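Local atomic coordinates of DNA helicase assembly protein (Enterobacteria phage T4, PDB entry 1C1K), a protein that loads the replicative helicase onto forked phage DNA covered by single-stranded DNA-binding protein, serving viral replication, recombination and repair. Residues Y20-Y23 / L24-Q28; F148-Q152 / S153-S157; I162-D165 / S166-I170. All coordinates share one frame; numbering follows the deposited sequence.

How the contacts relate
All three contacts are local, each within one continuous run of the mainly alpha-helical, two-domain chain. Contact 1 is the middle of helix 16-30 and falls in the N-terminal family region; contacts 2 and 3 belong to the C-terminal one, on the opposite side of the chain's centre, with centres about 26 and 27 Å from that of contact 1. Contacts 2 and 3 are successive: residues 148-157 end helix 146-152 and lead into helix 158-168, whose C-terminal half and passage into helix 170-177 make up residues 162-170. Their centres lie about 15 Å apart, their nearest atoms about 5 Å. A bound iridium ion is about 11 Å from the side chain of Leu-163 in contact 3.

Contact 1: residues Y20-Y23 / L24-Q28; sequences YKLY and LMIKQ
The ring of Tyr-23 carries CB of Lys-27 over one face, 4.2 Å above the plane and offset toward the rim. Further out the lysine chain, extended beyond CG, passes obliquely across the phenol end, where CD comes within 3.5 Å of Tyr-23 OH. The ring of Tyr-20 meets Leu-24 at its phenol end: Leu-24 CD2 is 3.6 Å from Tyr-20 OH, approaching obliquely, and the two side chains lie side by side and point the same way. Both tyrosines also meet aromatic rings of other helices, Tyr-20 edge-to-face with Phe-59 and Tyr-23 with Phe-75. Tyr-20 with Leu-24 and Tyr-23 with Lys-27 are each one turn apart on helix 16-30, a regular alpha-helix whose i to i+4 bonds include Leu-24 N to Tyr-20 O (2.9 Å, 166° at the hydrogen) and Lys-27 N to Tyr-23 O (2.8 Å). On another side of the helix Leu-22 and Ile-26 run side by side, Leu-22 CG standing 3.9 Å from Ile-26 CD1, and both pack on helix 68-81. Met-25 crosses Leu-22 at a slant, its SD 4.1 Å from Leu-22 CD1. With chi1 at 76°, Met-25 CG sits between its backbone N and carbonyl carbon, which brings it back against Leu-22 O at 3.0 Å; the chain then bends at chi3 (-33°), and the side chain touches Tyr-34.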
loop_
_atom_site.group_PDB
_atom_site.type_symbol
_atom_site.label_atom_id
_atom_site.label_comp_id
_atom_site.label_asym_id
_atom_site.label_seq_id
_atom_site.Cartn_x
_atom_site.Cartn_y
_atom_site.Cartn_z
ATOM N N TYR A 20 -4.647 16.614 -11.211
ATOM C CA TYR A 20 -4.902 15.509 -12.122
ATOM C C TYR A 20 -3.591 14.793 -12.454
ATOM O O TYR A 20 -3.547 13.567 -12.484
ATOM C CB TYR A 20 -5.549 16.007 -13.413
ATOM C CG TYR A 20 -5.475 14.998 -14.549
ATOM C CD1 TYR A 20 -6.369 13.931 -14.618
ATOM C CD2 TYR A 20 -4.511 15.121 -15.555
ATOM C CE1 TYR A 20 -6.307 13.010 -15.666
ATOM C CE2 TYR A 20 -4.441 14.213 -16.598
ATOM C CZ TYR A 20 -5.343 13.162 -16.650
ATOM O OH TYR A 20 -5.292 12.270 -17.705
ATOM N N LYS A 21 -2.533 15.563 -12.706
ATOM C CA LYS A 21 -1.223 14.994 -13.028
ATOM C C LYS A 21 -0.702 14.158 -11.867
ATOM O O LYS A 21 -0.125 13.082 -12.071
ATOM C CB LYS A 21 -0.224 16.107 -13.339
ATOM C CG LYS A 21 -0.488 16.818 -14.659
ATOM C CD LYS A 21 0.631 17.782 -15.000
ATOM C CE LYS A 21 0.338 18.508 -16.299
ATOM N NZ LYS A 21 1.172 19.738 -16.450
ATOM N N LEU A 22 -0.889 14.658 -10.648
ATOM C CA LEU A 22 -0.443 13.931 -9.463
ATOM C C LEU A 22 -1.193 12.596 -9.363
ATOM O O LEU A 22 -0.591 11.552 -9.117
ATOM C CB LEU A 22 -0.687 14.765 -8.203
ATOM C CG LEU A 22 -0.271 14.113 -6.877
ATOM C CD1 LEU A 22 1.253 14.089 -6.763
ATOM C CD2 LEU A 22 -0.879 14.888 -5.705
ATOM N N TYR A 23 -2.506 12.635 -9.552
ATOM C CA TYR A 23 -3.307 11.422 -9.493
ATOM C C TYR A 23 -2.839 10.411 -10.538
ATOM O O TYR A 23 -2.637 9.234 -10.229
ATOM C CB TYR A 23 -4.784 11.743 -9.736
ATOM C CG TYR A 23 -5.591 10.552 -10.205
ATOM C CD1 TYR A 23 -5.820 9.464 -9.365
ATOM C CD2 TYR A 23 -6.115 10.507 -11.493
ATOM C CE1 TYR A 23 -6.555 8.358 -9.803
ATOM C CE2 TYR A 23 -6.848 9.411 -11.938
ATOM C CZ TYR A 23 -7.062 8.343 -11.089
ATOM O OH TYR A 23 -7.781 7.255 -11.535
ATOM N N LEU A 24 -2.668 10.874 -11.775
ATOM C CA LEU A 24 -2.247 10.000 -12.866
ATOM C C LEU A 24 -0.886 9.366 -12.622
ATOM O O LEU A 24 -0.693 8.183 -12.899
ATOM C CB LEU A 24 -2.227 10.764 -14.199
ATOM C CG LEU A 24 -2.296 9.867 -15.444
ATOM C CD1 LEU A 24 -3.604 9.097 -15.460
ATOM C CD2 LEU A 24 -2.188 10.717 -16.704
ATOM N N MET A 25 0.061 10.142 -12.113
ATOM C CA MET A 25 1.384 9.599 -11.849
ATOM C C MET A 25 1.324 8.548 -10.744
ATOM O O MET A 25 1.983 7.523 -10.840
ATOM C CB MET A 25 2.364 10.719 -11.489
ATOM C CG MET A 25 2.247 11.283 -10.085
ATOM S SD MET A 25 3.624 12.410 -9.724
ATOM C CE MET A 25 4.918 11.659 -10.659
ATOM N N ILE A 26 0.526 8.787 -9.705
ATOM C CA ILE A 26 0.419 7.817 -8.620
ATOM C C ILE A 26 -0.347 6.583 -9.094
ATOM O O ILE A 26 -0.025 5.457 -8.714
ATOM C CB ILE A 26 -0.266 8.446 -7.374
ATOM C CG1 ILE A 26 0.648 9.534 -6.800
ATOM C CG2 ILE A 26 -0.543 7.364 -6.301
ATOM C CD1 ILE A 26 -0.001 10.418 -5.740
ATOM N N LYS A 27 -1.344 6.793 -9.946
ATOM C CA LYS A 27 -2.129 5.686 -10.478
ATOM C C LYS A 27 -1.227 4.764 -11.294
ATOM O O LYS A 27 -1.261 3.543 -11.141
ATOM C CB LYS A 27 -3.258 6.209 -11.367
ATOM C CG LYS A 27 -4.175 5.124 -11.917
ATOM C CD LYS A 27 -5.052 5.675 -13.031
ATOM C CE LYS A 27 -6.096 4.665 -13.462
ATOM N NZ LYS A 27 -6.529 4.928 -14.859
ATOM N N GLN A 28 -0.410 5.353 -12.157
ATOM C CA GLN A 28 0.484 4.563 -12.991
ATOM C C GLN A 28 1.549 3.878 -12.140
ATOM O O GLN A 28 1.950 2.750 -12.414
ATOM C CB GLN A 28 1.113 5.461 -14.057
ATOM C CG GLN A 28 0.097 5.908 -15.098
ATOM C CD GLN A 28 0.620 6.991 -16.014
ATOM O OE1 GLN A 28 -0.153 7.658 -16.714
ATOM N NE2 GLN A 28 1.935 7.177 -16.021
#

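Contact 2: residues F148-Q152 / S153-S157; sequences FKLLQ and SNIIS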
loop_
_atom_site.group_PDB
_atom_site.type_symbol
_atom_site.label_atom_id
_atom_site.label_comp_id
_atom_site.label_asym_id
_atom_site.label_seq_id
_atom_site.Cartn_x
_atom_site.Cartn_y
_atom_site.Cartn_z
ATOM N N PHE A 148 -0.203 -14.483 2.638
ATOM C CA PHE A 148 -0.883 -13.823 1.530
ATOM C C PHE A 148 -2.393 -13.960 1.714
ATOM O O PHE A 148 -3.145 -13.022 1.470
ATOM C CB PHE A 148 -0.477 -14.443 0.192
ATOM C CG PHE A 148 -1.200 -13.851 -0.996
ATOM C CD1 PHE A 148 -1.413 -12.477 -1.089
ATOM C CD2 PHE A 148 -1.672 -14.668 -2.019
ATOM C CE1 PHE A 148 -2.084 -11.930 -2.181
ATOM C CE2 PHE A 148 -2.345 -14.128 -3.115
ATOM C CZ PHE A 148 -2.550 -12.753 -3.193
ATOM N N LYS A 149 -2.835 -15.138 2.154
ATOM C CA LYS A 149 -4.259 -15.387 2.368
ATOM C C LYS A 149 -4.819 -14.439 3.417
ATOM O O LYS A 149 -5.959 -13.985 3.302
ATOM C CB LYS A 149 -4.492 -16.839 2.813
ATOM C CG LYS A 149 -4.518 -17.843 1.676
ATOM C CD LYS A 149 -4.657 -19.266 2.196
ATOM C CE LYS A 149 -4.465 -20.293 1.090
ATOM N NZ LYS A 149 -5.310 -20.016 -0.095
ATOM N N LEU A 150 -4.021 -14.144 4.438
ATOM C CA LEU A 150 -4.458 -13.244 5.497
ATOM C C LEU A 150 -4.621 -11.833 4.942
ATOM O O LEU A 150 -5.524 -11.092 5.340
ATOM C CB LEU A 150 -3.456 -13.258 6.652
ATOM C CG LEU A 150 -3.454 -14.561 7.466
ATOM C CD1 LEU A 150 -2.325 -14.539 8.490
ATOM C CD2 LEU A 150 -4.807 -14.737 8.151
ATOM N N LEU A 151 -3.749 -11.454 4.015
ATOM C CA LEU A 151 -3.855 -10.133 3.417
ATOM C C LEU A 151 -5.125 -10.089 2.573
ATOM O O LEU A 151 -5.880 -9.118 2.617
ATOM C CB LEU A 151 -2.639 -9.843 2.534
ATOM C CG LEU A 151 -2.706 -8.552 1.715
ATOM C CD1 LEU A 151 -2.773 -7.349 2.648
ATOM C CD2 LEU A 151 -1.487 -8.476 0.806
ATOM N N GLN A 152 -5.356 -11.151 1.809
ATOM C CA GLN A 152 -6.533 -11.245 0.955
ATOM C C GLN A 152 -7.816 -11.084 1.758
ATOM O O GLN A 152 -8.747 -10.407 1.322
ATOM C CB GLN A 152 -6.562 -12.600 0.247
ATOM C CG GLN A 152 -5.674 -12.697 -0.974
ATOM C CD GLN A 152 -5.736 -14.070 -1.613
ATOM O OE1 GLN A 152 -5.305 -15.062 -1.023
ATOM N NE2 GLN A 152 -6.277 -14.138 -2.824
ATOM N N SER A 153 -7.862 -11.715 2.927
ATOM C CA SER A 153 -9.041 -11.664 3.781
ATOM C C SER A 153 -9.132 -10.360 4.562
ATOM O O SER A 153 -10.047 -10.173 5.366
ATOM C CB SER A 153 -9.039 -12.839 4.762
ATOM O OG SER A 153 -8.659 -14.048 4.127
ATOM N N ASN A 154 -8.178 -9.468 4.330
ATOM C CA ASN A 154 -8.149 -8.178 5.006
ATOM C C ASN A 154 -8.001 -8.298 6.525
ATOM O O ASN A 154 -8.455 -7.427 7.275
ATOM C CB ASN A 154 -9.410 -7.376 4.665
ATOM C CG ASN A 154 -9.334 -5.942 5.146
ATOM O OD1 ASN A 154 -8.314 -5.268 4.982
ATOM N ND2 ASN A 154 -10.417 -5.467 5.748
ATOM N N ILE A 155 -7.361 -9.376 6.974
ATOM C CA ILE A 155 -7.126 -9.585 8.398
ATOM C C ILE A 155 -5.910 -8.744 8.805
ATOM O O ILE A 155 -5.800 -8.298 9.947
ATOM C CB ILE A 155 -6.882 -11.086 8.705
ATOM C CG1 ILE A 155 -8.223 -11.830 8.713
ATOM C CG2 ILE A 155 -6.207 -11.250 10.056
ATOM C CD1 ILE A 155 -8.237 -13.087 7.880
ATOM N N ILE A 156 -5.002 -8.531 7.852
ATOM C CA ILE A 156 -3.814 -7.714 8.071
ATOM C C ILE A 156 -3.762 -6.685 6.952
ATOM O O ILE A 156 -4.365 -6.876 5.900
ATOM C CB ILE A 156 -2.506 -8.557 8.074
ATOM C CG1 ILE A 156 -2.227 -9.134 6.686
ATOM C CG2 ILE A 156 -2.608 -9.655 9.127
ATOM C CD1 ILE A 156 -0.918 -9.917 6.615
ATOM N N SER A 157 -3.048 -5.594 7.185
ATOM C CA SER A 157 -2.954 -4.520 6.202
ATOM C C SER A 157 -1.773 -4.638 5.245
ATOM O O SER A 157 -0.877 -5.468 5.428
ATOM C CB SER A 157 -2.861 -3.182 6.931
ATOM O OG SER A 157 -1.628 -3.099 7.617
#
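Leu-150 and Leu-151 meet Ile-156 on the buried side of this helix end. Ile-156 has CG1 between its backbone N and carbonyl carbon (chi1 67°), and this folds the branch back along the last helical turn: CG1 lies 3.8 Å from Leu-151 CA and CD1 4.2 Å from Leu-150 CB. Leu-151 CD1 lies 3.7 Å from Ile-156 O. Helix 109-126 backs this side through Ile-120, which touches Ile-156, and Phe-123, which touches Leu-150. The solvent side is built mainly from polar groups. Ser-153 turns its hydroxyl back to Lys-149 O at 2.8 Å, while its own backbone N bonds the same oxygen; the two donors arrive from opposite faces of the carbonyl plane, so Lys-149 O is held by two donors of one residue. Ile-155 is exposed, yet its CD1 packs 3.8 Å from Leu-150 CD2, the hydrophobic contact that usually accompanies a Schellman motif. Asn-154 N reaches Leu-151 O from above the carbonyl plane, 64° out of it. Ser-157 then caps Thr-160 N with OG, starting helix 158-168. Positive phi at Asn-154, the 6→1 bond from Ile-155 N to Leu-150 O (3.0 Å) and the 5→2 bond from Asn-154 N to Leu-151 O make this a Schellman motif, here joined by a short loop to a serine N-cap.

Contact 3: residues I162-D165 / S166-I170; sequences ILLD and SFLNI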
loop_
_atom_site.group_PDB
_atom_site.type_symbol
_atom_site.label_atom_id
_atom_site.label_comp_id
_atom_site.label_asym_id
_atom_site.label_seq_id
_atom_site.Cartn_x
_atom_site.Cartn_y
_atom_site.Cartn_z
ATOM N N ILE A 162 4.071 -5.329 4.091
ATOM C CA ILE A 162 5.330 -4.760 3.640
ATOM C C ILE A 162 6.330 -4.633 4.783
ATOM O O ILE A 162 7.535 -4.755 4.578
ATOM C CB ILE A 162 5.096 -3.405 2.933
ATOM C CG1 ILE A 162 4.310 -3.647 1.639
ATOM C CG2 ILE A 162 6.428 -2.740 2.591
ATOM C CD1 ILE A 162 3.674 -2.402 1.049
ATOM N N LEU A 163 5.844 -4.409 5.996
ATOM C CA LEU A 163 6.745 -4.320 7.140
ATOM C C LEU A 163 7.373 -5.704 7.378
ATOM O O LEU A 163 8.576 -5.819 7.606
ATOM C CB LEU A 163 5.980 -3.852 8.386
ATOM C CG LEU A 163 5.842 -2.327 8.535
ATOM C CD1 LEU A 163 4.733 -2.013 9.528
ATOM C CD2 LEU A 163 7.161 -1.722 8.989
ATOM N N LEU A 164 6.556 -6.752 7.317
ATOM C CA LEU A 164 7.064 -8.106 7.505
ATOM C C LEU A 164 8.074 -8.407 6.393
ATOM O O LEU A 164 9.139 -8.973 6.637
ATOM C CB LEU A 164 5.914 -9.117 7.451
ATOM C CG LEU A 164 4.915 -9.106 8.615
ATOM C CD1 LEU A 164 3.661 -9.866 8.220
ATOM C CD2 LEU A 164 5.550 -9.731 9.846
ATOM N N ASP A 165 7.734 -8.017 5.172
ATOM C CA ASP A 165 8.601 -8.237 4.021
ATOM C C ASP A 165 9.988 -7.615 4.182
ATOM O O ASP A 165 10.980 -8.165 3.688
ATOM C CB ASP A 165 7.948 -7.673 2.760
ATOM C CG ASP A 165 8.856 -7.762 1.546
ATOM O OD1 ASP A 165 8.915 -8.853 0.943
ATOM O OD2 ASP A 165 9.503 -6.745 1.198
ATOM N N SER A 166 10.060 -6.479 4.875
ATOM C CA SER A 166 11.329 -5.785 5.058
ATOM C C SER A 166 12.429 -6.651 5.662
ATOM O O SER A 166 13.603 -6.458 5.351
ATOM C CB SER A 166 11.131 -4.499 5.880
ATOM O OG SER A 166 11.008 -4.739 7.269
ATOM N N PHE A 167 12.066 -7.608 6.512
ATOM C CA PHE A 167 13.082 -8.482 7.101
ATOM C C PHE A 167 12.866 -9.960 6.785
ATOM O O PHE A 167 13.725 -10.781 7.091
ATOM C CB PHE A 167 13.187 -8.273 8.622
ATOM C CG PHE A 167 11.901 -8.496 9.364
ATOM C CD1 PHE A 167 11.608 -9.738 9.916
ATOM C CD2 PHE A 167 10.978 -7.464 9.509
ATOM C CE1 PHE A 167 10.414 -9.952 10.599
ATOM C CE2 PHE A 167 9.775 -7.666 10.193
ATOM C CZ PHE A 167 9.492 -8.916 10.738
ATOM N N LEU A 168 11.736 -10.297 6.161
ATOM C CA LEU A 168 11.448 -11.690 5.811
ATOM C C LEU A 168 11.527 -11.984 4.311
ATOM O O LEU A 168 11.465 -13.145 3.900
ATOM C CB LEU A 168 10.070 -12.103 6.343
ATOM C CG LEU A 168 9.875 -12.079 7.867
ATOM C CD1 LEU A 168 8.457 -12.511 8.201
ATOM C CD2 LEU A 168 10.893 -12.998 8.543
ATOM N N ASN A 169 11.639 -10.939 3.490
ATOM C CA ASN A 169 11.760 -11.105 2.039
ATOM C C ASN A 169 10.637 -11.942 1.406
ATOM O O ASN A 169 10.885 -12.766 0.527
ATOM C CB ASN A 169 13.125 -11.745 1.721
ATOM C CG ASN A 169 13.462 -11.715 0.235
ATOM O OD1 ASN A 169 14.096 -12.639 -0.290
ATOM N ND2 ASN A 169 13.045 -10.656 -0.446
ATOM N N ILE A 170 9.404 -11.708 1.838
ATOM C CA ILE A 170 8.243 -12.446 1.344
ATOM C C ILE A 170 7.850 -12.195 -0.110
ATOM O O ILE A 170 7.608 -13.132 -0.874
ATOM C CB ILE A 170 6.993 -12.142 2.206
ATOM C CG1 ILE A 170 7.223 -12.580 3.654
ATOM C CG2 ILE A 170 5.781 -12.840 1.627
ATOM C CD1 ILE A 170 6.305 -11.867 4.652
HETATM O O HOH W 1 10.793 -9.153 -0.933
#
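Asp-165, near the end of helix 158-168, meets Ile-170 at the start of the next helix. From CB its chain runs to CG, placed opposite the backbone N (chi1 175°) and 4.0 Å from Ile-170 N. At the tip OD1 comes within 3.0 Å of Ile-170 N, at too poor an angle for a hydrogen bond; it bonds Ile-171 N instead, and accepts from a water at 2.7 Å that is in turn weakly bonded to Asn-169 ND2. OD2 forms a salt bridge with Arg-194. The buried acid is thus matched by a positive charge and by an amide of helix 170-177, which would be expected to favour its ionised form. Ser-166 has OG between its backbone N and carbonyl carbon, a placing that lets the hydroxyl give a 2.7 Å bond to Leu-163 O in the carbonyl plane. Phe-167 lays one ring face over Leu-164 O, which stands 3.7 Å above the ring centre and also accepts from Phe-167 N and Leu-168 N. Leu-164 CD2 lies 4.1 Å from CZ of the same ring, and Leu-164 CB is 3.9 Å from Ile-170 CD1; Phe-208 of helix 201-216 touches both Leu-164 and Phe-167. Helices 158-168 and 170-177 are joined through one residue, Asn-169, which ends the first with positive phi, its N bonded to Asp-165 O, and stands at the N-cap position of the second. Its side chain makes no capping bond, while Asp-165, from the preceding helix, takes the Ile-171 N-H.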